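Local coordinates for trypsin-resistant surface T6 protein (PDB 4P0D) that probably forms the shaft of the pilus on the cell surface as its repeating backbone subunit, a pilin of Ig-like domains, at residues N14-P19 against I81-A86. The protein carries 1 engineered substitution. Numbering follows the deposited sequence.
Sequences NIEGGP and ISNGTA. With CA (calcium ion), chain E.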
ATOM      1  N   ASN A  14      24.416  -5.338  18.820  1.00 14.26           N
ATOM      2  CA  ASN A  14      23.140  -5.595  18.149  1.00 14.91           C
ATOM      3  C   ASN A  14      22.647  -4.422  17.322  1.00 14.21           C
ATOM      4  O   ASN A  14      21.442  -4.140  17.269  1.00 14.37           O
ATOM      5  CB  ASN A  14      22.041  -6.037  19.142  1.00 16.34           C
ATOM      6  CG  ASN A  14      20.897  -6.768  18.453  1.00 18.07           C
ATOM      7  OD1 ASN A  14      21.138  -7.552  17.530  1.00 20.59           O
ATOM      8  ND2 ASN A  14      19.655  -6.508  18.874  1.00 17.88           N
ATOM      9  N   ILE A  15      23.569  -3.768  16.621  1.00 13.88           N
ATOM     10  CA  ILE A  15      23.232  -2.651  15.765  1.00 13.47           C
ATOM     11  C   ILE A  15      22.932  -3.180  14.365  1.00 13.83           C
ATOM     12  O   ILE A  15      23.825  -3.669  13.663  1.00 12.79           O
ATOM     13  CB  ILE A  15      24.365  -1.609  15.711  1.00 13.85           C
ATOM     14  CG1 ILE A  15      24.699  -1.128  17.124  1.00 14.00           C
ATOM     15  CG2 ILE A  15      23.959  -0.416  14.845  1.00 13.54           C
ATOM     16  CD1 ILE A  15      25.712  -0.003  17.189  1.00 14.05           C
ATOM     17  N   GLU A  16      21.662  -3.096  13.975  1.00 13.79           N
ATOM     18  CA  GLU A  16      21.206  -3.576  12.685  1.00 14.49           C
ATOM     19  C   GLU A  16      20.739  -2.409  11.839  1.00 13.61           C
ATOM     20  O   GLU A  16      20.275  -1.394  12.353  1.00 13.76           O
ATOM     21  CB  GLU A  16      20.047  -4.550  12.887  1.00 16.24           C
ATOM     22  CG  GLU A  16      20.418  -5.894  13.495  1.00 17.32           C
ATOM     23  CD  GLU A  16      19.183  -6.648  13.999  1.00 19.46           C
ATOM     24  OE1 GLU A  16      18.542  -6.228  14.996  1.00 20.43           O
ATOM     25  OE2 GLU A  16      18.842  -7.656  13.386  1.00 20.92           O
ATOM     26  N   GLY A  17      20.876  -2.537  10.531  1.00 12.82           N
ATOM     27  CA  GLY A  17      20.309  -1.561   9.639  1.00 12.93           C
ATOM     28  C   GLY A  17      21.131  -0.327   9.429  1.00 12.37           C
ATOM     29  O   GLY A  17      20.683   0.570   8.753  1.00 12.81           O
ATOM     30  N   GLY A  18      22.348  -0.295   9.973  1.00 12.65           N
ATOM     31  CA  GLY A  18      23.264   0.820   9.757  1.00 12.59           C
ATOM     32  C   GLY A  18      22.782   2.209  10.145  1.00 12.89           C
ATOM     33  O   GLY A  18      22.801   3.133   9.320  1.00 12.70           O
ATOM     34  N   PRO A  19      22.379   2.389  11.410  1.00 12.70           N
ATOM     35  CA  PRO A  19      21.930   3.708  11.843  1.00 12.81           C
ATOM     36  C   PRO A  19      23.104   4.649  12.145  1.00 13.67           C
ATOM     37  O   PRO A  19      24.248   4.231  12.180  1.00 13.78           O
ATOM     38  CB  PRO A  19      21.173   3.400  13.124  1.00 12.73           C
ATOM     39  CG  PRO A  19      21.938   2.248  13.700  1.00 12.57           C
ATOM     40  CD  PRO A  19      22.341   1.412  12.514  1.00 12.78           C
ATOM     41  N   ILE A  81      30.030   2.918  13.394  1.00 16.05           N
ATOM     42  CA  ILE A  81      29.635   1.530  13.583  1.00 15.52           C
ATOM     43  C   ILE A  81      30.443   0.595  12.676  1.00 15.00           C
ATOM     44  O   ILE A  81      30.962   1.002  11.630  1.00 13.75           O
ATOM     45  CB  ILE A  81      28.119   1.309  13.329  1.00 15.37           C
ATOM     46  CG1 ILE A  81      27.750   1.617  11.881  1.00 15.29           C
ATOM     47  CG2 ILE A  81      27.286   2.179  14.269  1.00 15.54           C
ATOM     48  CD1 ILE A  81      26.296   1.372  11.588  1.00 15.90           C
ATOM     49  N   SER A  82      30.518  -0.668  13.086  1.00 14.07           N
ATOM     50  CA  SER A  82      31.008  -1.719  12.212  1.00 14.18           C
ATOM     51  C   SER A  82      30.567  -3.073  12.722  1.00 13.90           C
ATOM     52  O   SER A  82      30.616  -3.334  13.917  1.00 12.57           O
ATOM     53  CB  SER A  82      32.527  -1.679  12.120  1.00 14.38           C
ATOM     54  OG  SER A  82      33.065  -1.595  13.411  1.00 14.25           O
ATOM     55  N   ASN A  83      30.129  -3.930  11.806  1.00 14.17           N
ATOM     56  CA  ASN A  83      29.856  -5.321  12.146  1.00 14.52           C
ATOM     57  C   ASN A  83      28.915  -5.450  13.348  1.00 14.38           C
ATOM     58  O   ASN A  83      29.081  -6.342  14.176  1.00 13.72           O
ATOM     59  CB  ASN A  83      31.192  -6.045  12.403  1.00 16.03           C
ATOM     60  CG  ASN A  83      31.073  -7.577  12.330  1.00 17.40           C
ATOM     61  OD1 ASN A  83      30.439  -8.128  11.440  1.00 18.80           O
ATOM     62  ND2 ASN A  83      31.702  -8.260  13.282  1.00 18.27           N
ATOM     63  N   GLY A  84      27.958  -4.529  13.471  1.00 13.67           N
ATOM     64  CA  GLY A  84      26.936  -4.637  14.510  1.00 14.00           C
ATOM     65  C   GLY A  84      27.273  -4.030  15.869  1.00 14.05           C
ATOM     66  O   GLY A  84      26.492  -4.159  16.812  1.00 13.91           O
ATOM     67  N   THR A  85      28.422  -3.366  15.986  1.00 14.43           N
ATOM     68  CA  THR A  85      28.804  -2.774  17.248  1.00 15.00           C
ATOM     69  C   THR A  85      29.348  -1.362  17.085  1.00 15.45           C
ATOM     70  O   THR A  85      29.814  -0.963  16.016  1.00 14.39           O
ATOM     71  CB  THR A  85      29.849  -3.637  17.994  1.00 15.34           C
ATOM     72  OG1 THR A  85      31.109  -3.518  17.349  1.00 16.28           O
ATOM     73  CG2 THR A  85      29.443  -5.099  18.031  1.00 15.02           C
ATOM     74  N   ALA A  86      29.262  -0.595  18.160  1.00 17.13           N
ATOM     75  CA  ALA A  86      29.873   0.742  18.186  1.00 17.58           C
ATOM     76  C   ALA A  86      30.610   0.871  19.488  1.00 18.36           C
ATOM     77  O   ALA A  86      30.111   0.393  20.527  1.00 19.08           O
ATOM     78  CB  ALA A  86      28.806   1.807  18.064  1.00 18.02           C
TER
HETATM   79 CA    CA E 604      32.240  -2.127  15.532  1.00 37.40          CA
HETATM   80  O   HOH W   1      34.383  -4.068  15.412  1.00 17.62           O
HETATM   81  O   HOH W   2      33.612  -0.744  16.846  1.00 38.24           O
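Ile15 lays its CD1 over Ala86, 3.7 Å from Ala86 CB, and 4.0 Å from CG2 of Ile81, so that two neighbouring loops of the Ig-like N-terminal domain close over a small apolar patch. One loop joins strands 7-13 and 20-31; the other, between strands 75-79 and 86-91, turns at Ser82 to Thr85 in a type I' β turn; 86-91 is the antiparallel neighbour of 7-13. A long, branched isoleucine suits position 15, since its side chain is buried and also meets Leu100 of strand 94-101 and Tyr109 of strand 108-116, while Ala86 is small enough to let CD1 lie close to the backbone. Further along, Ile81 CD1 packs 3.6 Å from Gly18 CA and 4.1 Å from Pro19 CD. Gly18 has a positive phi, which favours glycine, and Gly84 (phi 87°, psi 5°) would jam a CB against the preceding carbonyl. Gly84 brings its backbone against Ile15: Ile15 N donates to Gly84 O at 3.0 Å, and Gly84 CA makes a CA-H...O contact of 3.4 Å with Ile15 O. On the side away from 14-19, Ser82 and Thr85 each offer calcium a hydroxyl and a carbonyl oxygen; two waters join them, and Ser82 OG lies 2.3 Å from the ion.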